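Local coordinates for protein monoglyceride lipase (Saccharomyces cerevisiae, PDB 4ZWN) that hydrolyses monoacylglycerols to free fatty acids and glycerol, with a strong preference for monounsaturated substrates, and also takes part in the breakdown of fatty acid ethyl esters, at residues A[28-33]-A[81-86]; A[34-39]-A[47-52]; A[61-66]-A[88-93]; A[73-78]-A[217-222]. The protein carries 2 engineered substitutions. All blocks are in the same frame, centred on the assembly; numbering follows the deposited sequence.

Contact 1: residues A[28-33]-A[81-86]; sequences KVQTTV and MDHLSL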
loop_
_atom_site.group_PDB
_atom_site.type_symbol
_atom_site.label_atom_id
_atom_site.label_comp_id
_atom_site.label_asym_id
_atom_site.label_seq_id
_atom_site.Cartn_x
_atom_site.Cartn_y
_atom_site.Cartn_z
ATOM N N LYS A 28 12.538 1.328 -16.421
ATOM C CA LYS A 28 12.255 2.258 -17.505
ATOM C C LYS A 28 10.752 2.338 -17.744
ATOM O O LYS A 28 10.142 1.368 -18.190
ATOM C CB LYS A 28 12.967 1.822 -18.790
ATOM C CG LYS A 28 14.476 1.643 -18.662
ATOM C CD LYS A 28 15.187 2.985 -18.584
ATOM C CE LYS A 28 16.631 2.875 -19.050
ATOM N NZ LYS A 28 17.299 4.207 -19.088
ATOM N N VAL A 29 10.156 3.485 -17.438
ATOM C CA VAL A 29 8.724 3.671 -17.645
ATOM C C VAL A 29 8.415 3.654 -19.139
ATOM O O VAL A 29 9.109 4.287 -19.931
ATOM C CB VAL A 29 8.224 4.987 -17.014
ATOM C CG1 VAL A 29 6.723 5.143 -17.216
ATOM C CG2 VAL A 29 8.570 5.025 -15.535
ATOM N N GLN A 30 7.377 2.913 -19.518
ATOM C CA GLN A 30 7.047 2.722 -20.925
ATOM C C GLN A 30 5.958 3.675 -21.406
ATOM O O GLN A 30 5.845 3.940 -22.603
ATOM C CB GLN A 30 6.618 1.275 -21.168
ATOM C CG GLN A 30 7.623 0.261 -20.662
ATOM C CD GLN A 30 7.132 -1.160 -20.807
ATOM O OE1 GLN A 30 6.406 -1.484 -21.747
ATOM N NE2 GLN A 30 7.520 -2.017 -19.870
ATOM N N THR A 31 5.157 4.186 -20.476
ATOM C CA THR A 31 4.115 5.143 -20.826
ATOM C C THR A 31 4.493 6.547 -20.368
ATOM O O THR A 31 5.588 6.771 -19.850
ATOM C CB THR A 31 2.753 4.759 -20.214
ATOM O OG1 THR A 31 2.836 4.798 -18.784
ATOM C CG2 THR A 31 2.344 3.369 -20.660
ATOM N N THR A 32 3.578 7.490 -20.564
ATOM C CA THR A 32 3.819 8.881 -20.208
ATOM C C THR A 32 3.548 9.133 -18.728
ATOM O O THR A 32 2.419 8.981 -18.257
ATOM C CB THR A 32 2.947 9.831 -21.050
ATOM O OG1 THR A 32 3.186 9.591 -22.442
ATOM C CG2 THR A 32 3.267 11.282 -20.721
ATOM N N VAL A 33 4.588 9.521 -17.999
ATOM C CA VAL A 33 4.466 9.810 -16.576
ATOM C C VAL A 33 3.593 11.041 -16.343
ATOM O O VAL A 33 3.868 12.111 -16.884
ATOM C CB VAL A 33 5.846 10.023 -15.926
ATOM C CG1 VAL A 33 5.694 10.378 -14.454
ATOM C CG2 VAL A 33 6.706 8.776 -16.094
ATOM N N MET A 81 2.000 1.269 -11.705
ATOM C CA MET A 81 1.087 2.107 -12.473
ATOM C C MET A 81 1.372 2.042 -13.973
ATOM O O MET A 81 0.452 2.112 -14.790
ATOM C CB MET A 81 1.163 3.555 -11.986
ATOM C CG MET A 81 0.680 3.738 -10.559
ATOM S SD MET A 81 0.579 5.450 -10.003
ATOM C CE MET A 81 2.315 5.861 -9.847
ATOM N N ASP A 82 2.645 1.907 -14.328
ATOM C CA ASP A 82 3.041 1.801 -15.728
ATOM C C ASP A 82 2.473 0.531 -16.359
ATOM O O ASP A 82 1.896 0.574 -17.445
ATOM C CB ASP A 82 4.565 1.825 -15.861
ATOM C CG ASP A 82 5.025 2.061 -17.292
ATOM O OD1 ASP A 82 4.373 2.856 -18.006
ATOM O OD2 ASP A 82 6.038 1.453 -17.704
ATOM N N HIS A 83 2.630 -0.598 -15.672
ATOM C CA HIS A 83 2.121 -1.874 -16.171
ATOM C C HIS A 83 0.595 -1.907 -16.186
ATOM O O HIS A 83 -0.007 -2.474 -17.095
ATOM C CB HIS A 83 2.657 -3.041 -15.335
ATOM C CG HIS A 83 4.072 -3.415 -15.650
ATOM N ND1 HIS A 83 5.147 -2.617 -15.322
ATOM C CD2 HIS A 83 4.589 -4.507 -16.263
ATOM C CE1 HIS A 83 6.264 -3.200 -15.718
ATOM N NE2 HIS A 83 5.954 -4.347 -16.291
ATOM N N LEU A 84 -0.030 -1.303 -15.179
ATOM C CA LEU A 84 -1.487 -1.220 -15.143
ATOM C C LEU A 84 -2.012 -0.386 -16.309
ATOM O O LEU A 84 -3.034 -0.716 -16.909
ATOM C CB LEU A 84 -1.969 -0.630 -13.816
ATOM C CG LEU A 84 -1.920 -1.545 -12.591
ATOM C CD1 LEU A 84 -2.285 -0.773 -11.333
ATOM C CD2 LEU A 84 -2.846 -2.737 -12.773
ATOM N N SER A 85 -1.302 0.695 -16.622
ATOM C CA SER A 85 -1.684 1.580 -17.717
ATOM C C SER A 85 -1.649 0.844 -19.052
ATOM O O SER A 85 -2.513 1.047 -19.906
ATOM C CB SER A 85 -0.761 2.801 -17.762
ATOM O OG SER A 85 -1.123 3.680 -18.813
ATOM N N LEU A 86 -0.650 -0.020 -19.217
ATOM C CA LEU A 86 -0.498 -0.811 -20.435
ATOM C C LEU A 86 -1.579 -1.877 -20.580
ATOM O O LEU A 86 -1.853 -2.342 -21.688
ATOM C CB LEU A 86 0.881 -1.477 -20.468
ATOM C CG LEU A 86 2.082 -0.558 -20.691
ATOM C CD1 LEU A 86 3.376 -1.319 -20.490
ATOM C CD2 LEU A 86 2.033 0.048 -22.081
#
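Turned so that CG lies opposite the backbone N (chi1 -166°), the Asp82 carboxylate reaches the Thr31 hydroxyl, which a chi1 of 64° tucks between the backbone N and carbonyl carbon of Thr31. The pairing fastens the loop ahead of strand 37-41 to helix 78-86 of the alpha/beta-hydrolase fold. Asp82 OD1 accepts twice, from Thr31 OG1 at 2.6 Å, nearly along the C-O axis, and from Thr31 N at 2.9 Å on its syn lone pair. Its other oxygen, OD2, takes Gln30 N at 2.7 Å in a nearly straight bond (168°), out of the carboxylate plane, and also Tyr27 OH. Trp51 NE1 bonds to Thr31 OG1. An alanine in place of Asp82 would probably leave the amides of Gln30 and Thr31 and the Thr31 hydroxyl without this acceptor, the loop less firmly held to the helix. Further along the helix, the two Leu86 methyls divide between neighbouring loop residues: CD2 lies 3.6 Å from Thr31 CG2 and CD1 3.3 Å from Gln30 OE1.

Contact 2: residues A[34-39]-A[47-52]; sequences PELQYE and GYMFWP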
loop_
_atom_site.group_PDB
_atom_site.type_symbol
_atom_site.label_atom_id
_atom_site.label_comp_id
_atom_site.label_asym_id
_atom_site.label_seq_id
_atom_site.Cartn_x
_atom_site.Cartn_y
_atom_site.Cartn_z
ATOM N N PRO A 34 2.526 10.882 -15.544
ATOM C CA PRO A 34 1.555 11.938 -15.233
ATOM C C PRO A 34 2.156 13.110 -14.461
ATOM O O PRO A 34 3.199 12.991 -13.818
ATOM C CB PRO A 34 0.512 11.217 -14.371
ATOM C CG PRO A 34 0.657 9.778 -14.730
ATOM C CD PRO A 34 2.115 9.581 -14.993
ATOM N N GLU A 35 1.474 14.244 -14.543
ATOM C CA GLU A 35 1.845 15.458 -13.824
ATOM C C GLU A 35 1.741 15.222 -12.316
ATOM O O GLU A 35 0.735 14.708 -11.837
ATOM C CB GLU A 35 0.918 16.602 -14.238
ATOM C CG GLU A 35 0.950 17.866 -13.389
ATOM C CD GLU A 35 -0.042 18.925 -13.861
ATOM O OE1 GLU A 35 -0.562 18.793 -14.985
ATOM O OE2 GLU A 35 -0.309 19.884 -13.100
ATOM N N LEU A 36 2.775 15.560 -11.554
ATOM C CA LEU A 36 2.625 15.523 -10.098
ATOM C C LEU A 36 1.725 16.724 -9.706
ATOM O O LEU A 36 2.130 17.912 -9.891
ATOM C CB LEU A 36 3.987 15.530 -9.375
ATOM C CG LEU A 36 3.980 14.888 -7.980
ATOM C CD1 LEU A 36 5.359 14.454 -7.486
ATOM C CD2 LEU A 36 3.352 15.840 -6.983
ATOM N N GLN A 37 0.520 16.403 -9.189
ATOM C CA GLN A 37 -0.571 17.362 -8.939
ATOM C C GLN A 37 -0.762 17.583 -7.440
ATOM O O GLN A 37 -0.492 16.692 -6.616
ATOM C CB GLN A 37 -1.843 16.821 -9.548
ATOM C CG GLN A 37 -2.699 17.718 -10.393
ATOM C CD GLN A 37 -3.569 16.949 -11.369
ATOM O OE1 GLN A 37 -3.239 15.839 -11.771
ATOM N NE2 GLN A 37 -4.700 17.534 -11.737
ATOM N N TYR A 38 -1.273 18.750 -7.081
ATOM C CA TYR A 38 -1.474 19.065 -5.678
ATOM C C TYR A 38 -2.913 19.444 -5.332
ATOM O O TYR A 38 -3.637 20.018 -6.139
ATOM C CB TYR A 38 -0.515 20.193 -5.266
ATOM C CG TYR A 38 0.955 19.816 -5.325
ATOM C CD1 TYR A 38 1.690 19.993 -6.487
ATOM C CD2 TYR A 38 1.597 19.257 -4.223
ATOM C CE1 TYR A 38 3.042 19.636 -6.551
ATOM C CE2 TYR A 38 2.940 18.898 -4.274
ATOM C CZ TYR A 38 3.657 19.088 -5.437
ATOM O OH TYR A 38 4.986 18.726 -5.460
ATOM N N GLU A 39 -3.319 19.086 -4.122
ATOM C CA GLU A 39 -4.656 19.385 -3.634
ATOM C C GLU A 39 -4.649 19.547 -2.124
ATOM O O GLU A 39 -4.075 18.724 -1.411
ATOM C CB GLU A 39 -5.646 18.289 -4.030
ATOM C CG GLU A 39 -7.009 18.465 -3.412
ATOM C CD GLU A 39 -8.038 17.548 -4.020
ATOM O OE1 GLU A 39 -7.845 17.131 -5.182
ATOM O OE2 GLU A 39 -9.035 17.245 -3.334
ATOM N N GLY A 47 0.239 15.816 -2.547
ATOM C CA GLY A 47 0.710 15.537 -3.890
ATOM C C GLY A 47 0.094 14.238 -4.378
ATOM O O GLY A 47 0.084 13.242 -3.654
ATOM N N TYR A 48 -0.433 14.239 -5.599
ATOM C CA TYR A 48 -1.076 13.044 -6.128
ATOM C C TYR A 48 -0.866 12.891 -7.628
ATOM O O TYR A 48 -0.440 13.823 -8.308
ATOM C CB TYR A 48 -2.576 13.055 -5.814
ATOM C CG TYR A 48 -3.353 14.112 -6.564
ATOM C CD1 TYR A 48 -4.000 13.812 -7.755
ATOM C CD2 TYR A 48 -3.441 15.409 -6.080
ATOM C CE1 TYR A 48 -4.710 14.775 -8.442
ATOM C CE2 TYR A 48 -4.150 16.378 -6.759
ATOM C CZ TYR A 48 -4.783 16.056 -7.939
ATOM O OH TYR A 48 -5.490 17.022 -8.619
ATOM N N MET A 49 -1.176 11.701 -8.129
ATOM C CA MET A 49 -1.026 11.386 -9.541
ATOM C C MET A 49 -2.233 10.639 -10.074
ATOM O O MET A 49 -2.776 9.756 -9.409
ATOM C CB MET A 49 0.226 10.548 -9.780
ATOM C CG MET A 49 1.509 11.333 -9.835
ATOM S SD MET A 49 2.866 10.279 -10.357
ATOM C CE MET A 49 4.209 11.463 -10.389
ATOM N N PHE A 50 -2.652 11.000 -11.280
ATOM C CA PHE A 50 -3.648 10.220 -11.991
ATOM C C PHE A 50 -3.011 9.610 -13.229
ATOM O O PHE A 50 -2.669 10.319 -14.173
ATOM C CB PHE A 50 -4.852 11.072 -12.380
ATOM C CG PHE A 50 -5.766 10.394 -13.354
ATOM C CD1 PHE A 50 -6.529 9.306 -12.963
ATOM C CD2 PHE A 50 -5.848 10.830 -14.664
ATOM C CE1 PHE A 50 -7.365 8.671 -13.861
ATOM C CE2 PHE A 50 -6.681 10.202 -15.567
ATOM C CZ PHE A 50 -7.441 9.119 -15.166
ATOM N N TRP A 51 -2.846 8.292 -13.214
ATOM C CA TRP A 51 -2.191 7.596 -14.313
ATOM C C TRP A 51 -3.220 6.989 -15.258
ATOM O O TRP A 51 -3.872 6.004 -14.916
ATOM C CB TRP A 51 -1.260 6.509 -13.776
ATOM C CG TRP A 51 -0.139 6.177 -14.702
ATOM C CD1 TRP A 51 -0.242 5.738 -15.992
ATOM C CD2 TRP A 51 1.260 6.246 -14.412
ATOM N NE1 TRP A 51 1.009 5.535 -16.522
ATOM C CE2 TRP A 51 1.949 5.839 -15.573
ATOM C CE3 TRP A 51 1.999 6.615 -13.283
ATOM C CZ2 TRP A 51 3.341 5.789 -15.637
ATOM C CZ3 TRP A 51 3.382 6.564 -13.348
ATOM C CH2 TRP A 51 4.038 6.153 -14.517
ATOM N N PRO A 52 -3.365 7.575 -16.456
ATOM C CA PRO A 52 -4.385 7.153 -17.422
ATOM C C PRO A 52 -3.997 5.894 -18.192
ATOM O O PRO A 52 -2.814 5.572 -18.295
ATOM C CB PRO A 52 -4.481 8.354 -18.364
ATOM C CG PRO A 52 -3.103 8.929 -18.353
ATOM C CD PRO A 52 -2.551 8.695 -16.965
HETATM O O HOH W 1 -1.561 13.673 -12.309
#
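One water is gripped from three sides between segments 34-39 and 47-52: it donates to Glu35 O (2.6 Å) and to Gln37 OE1 (2.8 Å) and accepts from Phe50 N (3.1 Å). It links the Glu35 carbonyl and the Gln37 side chain to the backbone of strand 44-51. Beyond it, Gln37 and Tyr48 form an antiparallel hydrogen-bonded pair, in which Tyr48 N gives to Gln37 O at 2.7 Å and Gln37 N to Tyr48 O at 2.9 Å. Their side chains also meet: with chi1 at 69°, the Tyr48 ring swings between its backbone N and carbonyl carbon and turns one face to Gln37, whose CB sits 3.6 Å from the ring centroid in a CH-pi contact; the extended chain carries the amide on over the phenol end, its plane 27° from the ring. Phe92 of the next strand also meets this ring. At the far end, Pro34 CD rests on the six-membered ring of Trp51, 3.5 Å from the centroid and 14° off the normal, a second CH-pi contact. Strands 37-41 and 44-51 thus make the antiparallel beta hairpin that opens the central sheet of an alpha/beta hydrolase.

Contact 3: residues A[61-66]-A[88-93]; sequences RGRVLL and GYESFT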
loop_
_atom_site.group_PDB
_atom_site.type_symbol
_atom_site.label_atom_id
_atom_site.label_comp_id
_atom_site.label_asym_id
_atom_site.label_seq_id
_atom_site.Cartn_x
_atom_site.Cartn_y
_atom_site.Cartn_z
ATOM N N ARG A 61 -10.907 -0.597 -18.079
ATOM C CA ARG A 61 -11.594 -1.703 -17.422
ATOM C C ARG A 61 -11.903 -1.352 -15.973
ATOM O O ARG A 61 -12.901 -1.805 -15.415
ATOM C CB ARG A 61 -10.754 -2.976 -17.483
ATOM C CG ARG A 61 -10.513 -3.495 -18.884
ATOM C CD ARG A 61 -9.762 -4.806 -18.826
ATOM N NE ARG A 61 -10.498 -5.799 -18.052
ATOM C CZ ARG A 61 -11.241 -6.760 -18.590
ATOM N NH1 ARG A 61 -11.340 -6.864 -19.908
ATOM N NH2 ARG A 61 -11.880 -7.622 -17.811
ATOM N N GLY A 62 -11.034 -0.545 -15.372
ATOM C CA GLY A 62 -11.200 -0.120 -13.994
ATOM C C GLY A 62 -10.081 0.785 -13.507
ATOM O O GLY A 62 -9.061 0.957 -14.179
ATOM N N ARG A 63 -10.276 1.375 -12.332
ATOM C CA ARG A 63 -9.245 2.207 -11.716
ATOM C C ARG A 63 -8.785 1.604 -10.390
ATOM O O ARG A 63 -9.600 1.103 -9.613
ATOM C CB ARG A 63 -9.757 3.632 -11.496
ATOM C CG ARG A 63 -8.706 4.587 -10.943
ATOM C CD ARG A 63 -9.268 5.978 -10.712
ATOM N NE ARG A 63 -9.768 6.577 -11.945
ATOM C CZ ARG A 63 -10.117 7.854 -12.066
ATOM N NH1 ARG A 63 -10.015 8.670 -11.025
ATOM N NH2 ARG A 63 -10.564 8.317 -13.227
ATOM N N VAL A 64 -7.479 1.652 -10.135
ATOM C CA VAL A 64 -6.940 1.144 -8.878
ATOM C C VAL A 64 -6.356 2.265 -8.019
ATOM O O VAL A 64 -5.476 3.005 -8.456
ATOM C CB VAL A 64 -5.847 0.079 -9.109
ATOM C CG1 VAL A 64 -5.538 -0.639 -7.810
ATOM C CG2 VAL A 64 -6.283 -0.923 -10.168
ATOM N N LEU A 65 -6.860 2.379 -6.793
ATOM C CA LEU A 65 -6.349 3.334 -5.817
ATOM C C LEU A 65 -5.172 2.719 -5.057
ATOM O O LEU A 65 -5.324 1.700 -4.383
ATOM C CB LEU A 65 -7.458 3.744 -4.842
ATOM C CG LEU A 65 -7.454 5.145 -4.215
ATOM C CD1 LEU A 65 -8.590 5.270 -3.213
ATOM C CD2 LEU A 65 -6.128 5.486 -3.559
ATOM N N LEU A 66 -4.004 3.343 -5.152
ATOM C CA LEU A 66 -2.814 2.789 -4.516
ATOM C C LEU A 66 -2.485 3.484 -3.195
ATOM O O LEU A 66 -2.275 4.696 -3.150
ATOM C CB LEU A 66 -1.617 2.876 -5.465
ATOM C CG LEU A 66 -1.817 2.320 -6.879
ATOM C CD1 LEU A 66 -0.496 2.260 -7.618
ATOM C CD2 LEU A 66 -2.462 0.949 -6.850
ATOM N N GLY A 88 -4.867 -1.640 -19.457
ATOM C CA GLY A 88 -6.226 -1.134 -19.421
ATOM C C GLY A 88 -6.761 -0.767 -18.052
ATOM O O GLY A 88 -7.967 -0.843 -17.820
ATOM N N TYR A 89 -5.874 -0.360 -17.148
ATOM C CA TYR A 89 -6.293 0.043 -15.809
ATOM C C TYR A 89 -5.725 1.396 -15.396
ATOM O O TYR A 89 -4.514 1.626 -15.456
ATOM C CB TYR A 89 -5.895 -1.019 -14.781
ATOM C CG TYR A 89 -6.671 -2.305 -14.929
ATOM C CD1 TYR A 89 -7.938 -2.439 -14.374
ATOM C CD2 TYR A 89 -6.144 -3.379 -15.633
ATOM C CE1 TYR A 89 -8.656 -3.610 -14.514
ATOM C CE2 TYR A 89 -6.851 -4.552 -15.776
ATOM C CZ TYR A 89 -8.107 -4.663 -15.217
ATOM O OH TYR A 89 -8.815 -5.831 -15.359
ATOM N N GLU A 90 -6.616 2.288 -14.977
ATOM C CA GLU A 90 -6.214 3.579 -14.438
ATOM C C GLU A 90 -5.672 3.417 -13.025
ATOM O O GLU A 90 -6.077 2.509 -12.297
ATOM C CB GLU A 90 -7.392 4.556 -14.440
ATOM C CG GLU A 90 -7.897 4.921 -15.822
ATOM C CD GLU A 90 -9.120 5.818 -15.780
ATOM O OE1 GLU A 90 -9.780 5.881 -14.719
ATOM O OE2 GLU A 90 -9.418 6.462 -16.808
ATOM N N SER A 91 -4.758 4.299 -12.639
ATOM C CA SER A 91 -4.236 4.306 -11.278
ATOM C C SER A 91 -4.384 5.676 -10.636
ATOM O O SER A 91 -4.307 6.706 -11.308
ATOM C CB SER A 91 -2.764 3.887 -11.251
ATOM O OG SER A 91 -2.595 2.537 -11.636
ATOM N N PHE A 92 -4.599 5.676 -9.327
ATOM C CA PHE A 92 -4.570 6.898 -8.547
ATOM C C PHE A 92 -3.797 6.642 -7.266
ATOM O O PHE A 92 -4.095 5.702 -6.529
ATOM C CB PHE A 92 -5.981 7.395 -8.225
ATOM C CG PHE A 92 -6.009 8.748 -7.559
ATOM C CD1 PHE A 92 -5.850 8.867 -6.188
ATOM C CD2 PHE A 92 -6.190 9.900 -8.309
ATOM C CE1 PHE A 92 -5.871 10.109 -5.577
ATOM C CE2 PHE A 92 -6.212 11.143 -7.703
ATOM C CZ PHE A 92 -6.053 11.249 -6.337
ATOM N N THR A 93 -2.800 7.476 -7.009
ATOM C CA THR A 93 -2.061 7.399 -5.761
ATOM C C THR A 93 -1.779 8.801 -5.247
ATOM O O THR A 93 -1.802 9.772 -6.003
ATOM C CB THR A 93 -0.740 6.618 -5.920
ATOM O OG1 THR A 93 -0.173 6.367 -4.629
ATOM C CG2 THR A 93 0.254 7.399 -6.765
#
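Arg63 and Glu90 pair side-on, on one face of the tightly packed middle of the strand pairing. A bend at chi3 (-60°) brings both NE (2.9 Å) and NH2 (3.0 Å) of Arg63 to Glu90 OE1, which lies in the guanidinium plane; both nitrogens reach that oxygen from one face of the carboxylate, and the two planes stand 51° apart. The bridge is buried, and the remaining polar ends have partners too: Glu130 and Asn127 for Arg63 NH1, Lys134 for Glu90 OE2. A leucine in place of Arg63 would probably leave Glu90 OE1 without its two donors, with Lys134 still at OE2, and Glu130 without its arginine. Behind it the backbones lock closely, Val64 N giving to Glu90 O at 2.7 Å and Leu66 N to Phe92 O at 2.7 Å, while Leu65 CD2 meets the edge of the Phe92 ring. By contrast, Arg61 at the other end is partly exposed. There Arg61 N holds Gly88 O (3.0 Å), while Arg61 NH2 and Tyr89 OH both bond Thr328 OG1, and Tyr89 OH also bonds Asp325. Strands 62-67 and 89-94, joined through helix 78-86, form the parallel beta-alpha-beta crossover characteristic of the alpha/beta-hydrolase core.

Contact 4: residues A[73-78]-A[217-222]; sequences YTKIQF and RAFLGS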
loop_
_atom_site.group_PDB
_atom_site.type_symbol
_atom_site.label_atom_id
_atom_site.label_comp_id
_atom_site.label_asym_id
_atom_site.label_seq_id
_atom_site.Cartn_x
_atom_site.Cartn_y
_atom_site.Cartn_z
ATOM N N TYR A 73 6.521 6.636 -1.688
ATOM C CA TYR A 73 5.894 7.794 -2.323
ATOM C C TYR A 73 5.589 7.451 -3.784
ATOM O O TYR A 73 5.744 6.300 -4.191
ATOM C CB TYR A 73 6.785 9.043 -2.213
ATOM C CG TYR A 73 8.127 8.926 -2.905
ATOM C CD1 TYR A 73 9.118 8.092 -2.404
ATOM C CD2 TYR A 73 8.405 9.658 -4.051
ATOM C CE1 TYR A 73 10.339 7.977 -3.030
ATOM C CE2 TYR A 73 9.627 9.553 -4.683
ATOM C CZ TYR A 73 10.590 8.706 -4.171
ATOM O OH TYR A 73 11.813 8.593 -4.793
ATOM N N THR A 74 5.156 8.441 -4.561
ATOM C CA THR A 74 4.666 8.209 -5.924
ATOM C C THR A 74 5.604 7.390 -6.817
ATOM O O THR A 74 5.168 6.430 -7.451
ATOM C CB THR A 74 4.379 9.539 -6.644
ATOM O OG1 THR A 74 5.568 10.340 -6.663
ATOM C CG2 THR A 74 3.265 10.299 -5.939
ATOM N N LYS A 75 6.881 7.764 -6.861
ATOM C CA LYS A 75 7.851 7.115 -7.746
ATOM C C LYS A 75 7.965 5.612 -7.496
ATOM O O LYS A 75 8.208 4.838 -8.426
ATOM C CB LYS A 75 9.232 7.771 -7.602
ATOM C CG LYS A 75 10.329 7.117 -8.442
ATOM C CD LYS A 75 11.673 7.809 -8.261
ATOM C CE LYS A 75 11.777 9.060 -9.121
ATOM N NZ LYS A 75 11.743 8.723 -10.571
ATOM N N ILE A 76 7.790 5.202 -6.244
ATOM C CA ILE A 76 7.893 3.790 -5.888
ATOM C C ILE A 76 6.817 2.973 -6.605
ATOM O O ILE A 76 7.041 1.822 -6.979
ATOM C CB ILE A 76 7.782 3.584 -4.361
ATOM C CG1 ILE A 76 8.821 4.440 -3.634
ATOM C CG2 ILE A 76 7.964 2.116 -3.993
ATOM C CD1 ILE A 76 10.256 4.109 -4.000
ATOM N N GLN A 77 5.656 3.580 -6.823
ATOM C CA GLN A 77 4.565 2.875 -7.482
ATOM C C GLN A 77 4.538 3.101 -8.994
ATOM O O GLN A 77 3.585 2.698 -9.662
ATOM C CB GLN A 77 3.224 3.279 -6.866
ATOM C CG GLN A 77 2.704 2.284 -5.843
ATOM C CD GLN A 77 3.687 2.043 -4.715
ATOM O OE1 GLN A 77 4.370 1.019 -4.672
ATOM N NE2 GLN A 77 3.761 2.990 -3.788
ATOM N N PHE A 78 5.582 3.731 -9.531
ATOM C CA PHE A 78 5.683 3.948 -10.974
ATOM C C PHE A 78 5.624 2.637 -11.748
ATOM O O PHE A 78 4.891 2.517 -12.728
ATOM C CB PHE A 78 6.977 4.683 -11.336
ATOM C CG PHE A 78 6.906 6.174 -11.161
ATOM C CD1 PHE A 78 5.784 6.772 -10.607
ATOM C CD2 PHE A 78 7.958 6.979 -11.564
ATOM C CE1 PHE A 78 5.719 8.147 -10.447
ATOM C CE2 PHE A 78 7.897 8.352 -11.410
ATOM C CZ PHE A 78 6.776 8.935 -10.850
ATOM N N ARG A 217 18.025 -1.967 -4.806
ATOM C CA ARG A 217 18.650 -1.697 -3.517
ATOM C C ARG A 217 19.518 -0.442 -3.586
ATOM O O ARG A 217 19.432 0.435 -2.725
ATOM C CB ARG A 217 19.495 -2.888 -3.069
ATOM C CG ARG A 217 18.869 -3.731 -1.979
ATOM C CD ARG A 217 19.836 -4.810 -1.517
ATOM N NE ARG A 217 19.330 -6.151 -1.787
ATOM C CZ ARG A 217 20.040 -7.262 -1.628
ATOM N NH1 ARG A 217 21.294 -7.196 -1.203
ATOM N NH2 ARG A 217 19.496 -8.441 -1.896
ATOM N N ALA A 218 20.351 -0.368 -4.622
ATOM C CA ALA A 218 21.257 0.759 -4.805
ATOM C C ALA A 218 20.488 2.059 -4.993
ATOM O O ALA A 218 20.856 3.096 -4.440
ATOM C CB ALA A 218 22.176 0.510 -5.988
ATOM N N PHE A 219 19.416 1.997 -5.777
ATOM C CA PHE A 219 18.560 3.156 -6.001
ATOM C C PHE A 219 17.922 3.649 -4.706
ATOM O O PHE A 219 17.956 4.841 -4.402
ATOM C CB PHE A 219 17.468 2.826 -7.019
ATOM C CG PHE A 219 16.248 3.697 -6.901
ATOM C CD1 PHE A 219 16.256 4.994 -7.388
ATOM C CD2 PHE A 219 15.090 3.218 -6.303
ATOM C CE1 PHE A 219 15.136 5.797 -7.281
ATOM C CE2 PHE A 219 13.968 4.017 -6.193
ATOM C CZ PHE A 219 13.990 5.307 -6.682
ATOM N N LEU A 220 17.337 2.721 -3.956
ATOM C CA LEU A 220 16.603 3.056 -2.742
ATOM C C LEU A 220 17.515 3.677 -1.688
ATOM O O LEU A 220 17.147 4.650 -1.029
ATOM C CB LEU A 220 15.919 1.811 -2.176
ATOM C CG LEU A 220 14.819 2.057 -1.145
ATOM C CD1 LEU A 220 13.683 2.861 -1.761
ATOM C CD2 LEU A 220 14.308 0.739 -0.591
ATOM N N GLY A 221 18.710 3.114 -1.541
ATOM C CA GLY A 221 19.671 3.603 -0.570
ATOM C C GLY A 221 20.248 4.962 -0.921
ATOM O O GLY A 221 20.762 5.668 -0.054
ATOM N N SER A 222 20.162 5.332 -2.195
ATOM C CA SER A 222 20.722 6.595 -2.664
ATOM C C SER A 222 19.641 7.636 -2.934
ATOM O O SER A 222 19.940 8.808 -3.153
ATOM C CB SER A 222 21.549 6.375 -3.931
ATOM O OG SER A 222 22.577 5.427 -3.711
#
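The Phe219 ring meets segment 73-78 with its edge: Lys75 CD and Ile76 CD1 both lie near the ring plane, at 3.8 Å from CZ and 4.3 Å from CE2 of Phe219, while Tyr73 OH comes in obliquely, 4.4 Å from Phe219 CZ. Tyr25 packs against the same ring edge-to-face. Lys75 CA sits over the centre of the Phe78 ring, 3.4 Å above its plane. Lys75 leaves the backbone extended, with CG opposite the backbone N (chi1 177°), then bends at chi3 and chi4; CD passes the Phe219 edge, while the ammonium end has Tyr25 as its cation-pi partner. Residues 74-77 form a short 3-10 segment in the connection from strand 62-67 to helix 78-86. Helix 214-222 belongs to the insertion that follows strand 165-169 and precedes strand 264-269 in the sequence, consistent with the cap that covers the active site in monoacylglycerol lipases. The Leu220 side chain is about 8 Å from that of His302, and that of Ile76 about 10 Å from that of Ser144, both inferred triad members. No hydrogen bond joins the segments; Tyr73 OH instead bonds Asp223, the residue after segment 217-222. Ile76 CD1 also reaches Leu220 CD1, at 4.3 Å.

In the fold
Contacts 1 and 2 are partly buried, contacts 3 and 4 buried. Contacts 2 and 3 belong to one sheet: strand 44-51 bonds strand 89-94 (Trp51 N to Ser91 O, Met49 N to Thr93 O), so the hairpin of contact 2 extends the parallel pairing of contact 3 outward. In contact 1 carboxylate-to-amide bonds replace strand pairing; its helix 78-86 lies in the crossover connection between the strands of contact 3, Met81 packing on Leu66 and Ser91, and Trp51 of contact 2 touches both Thr31 and Ser85. Contact 4 is small and apolar, joining the core to the probable cap. Through Phe78 and Thr74 it abuts Met49 and Trp51 of contact 2.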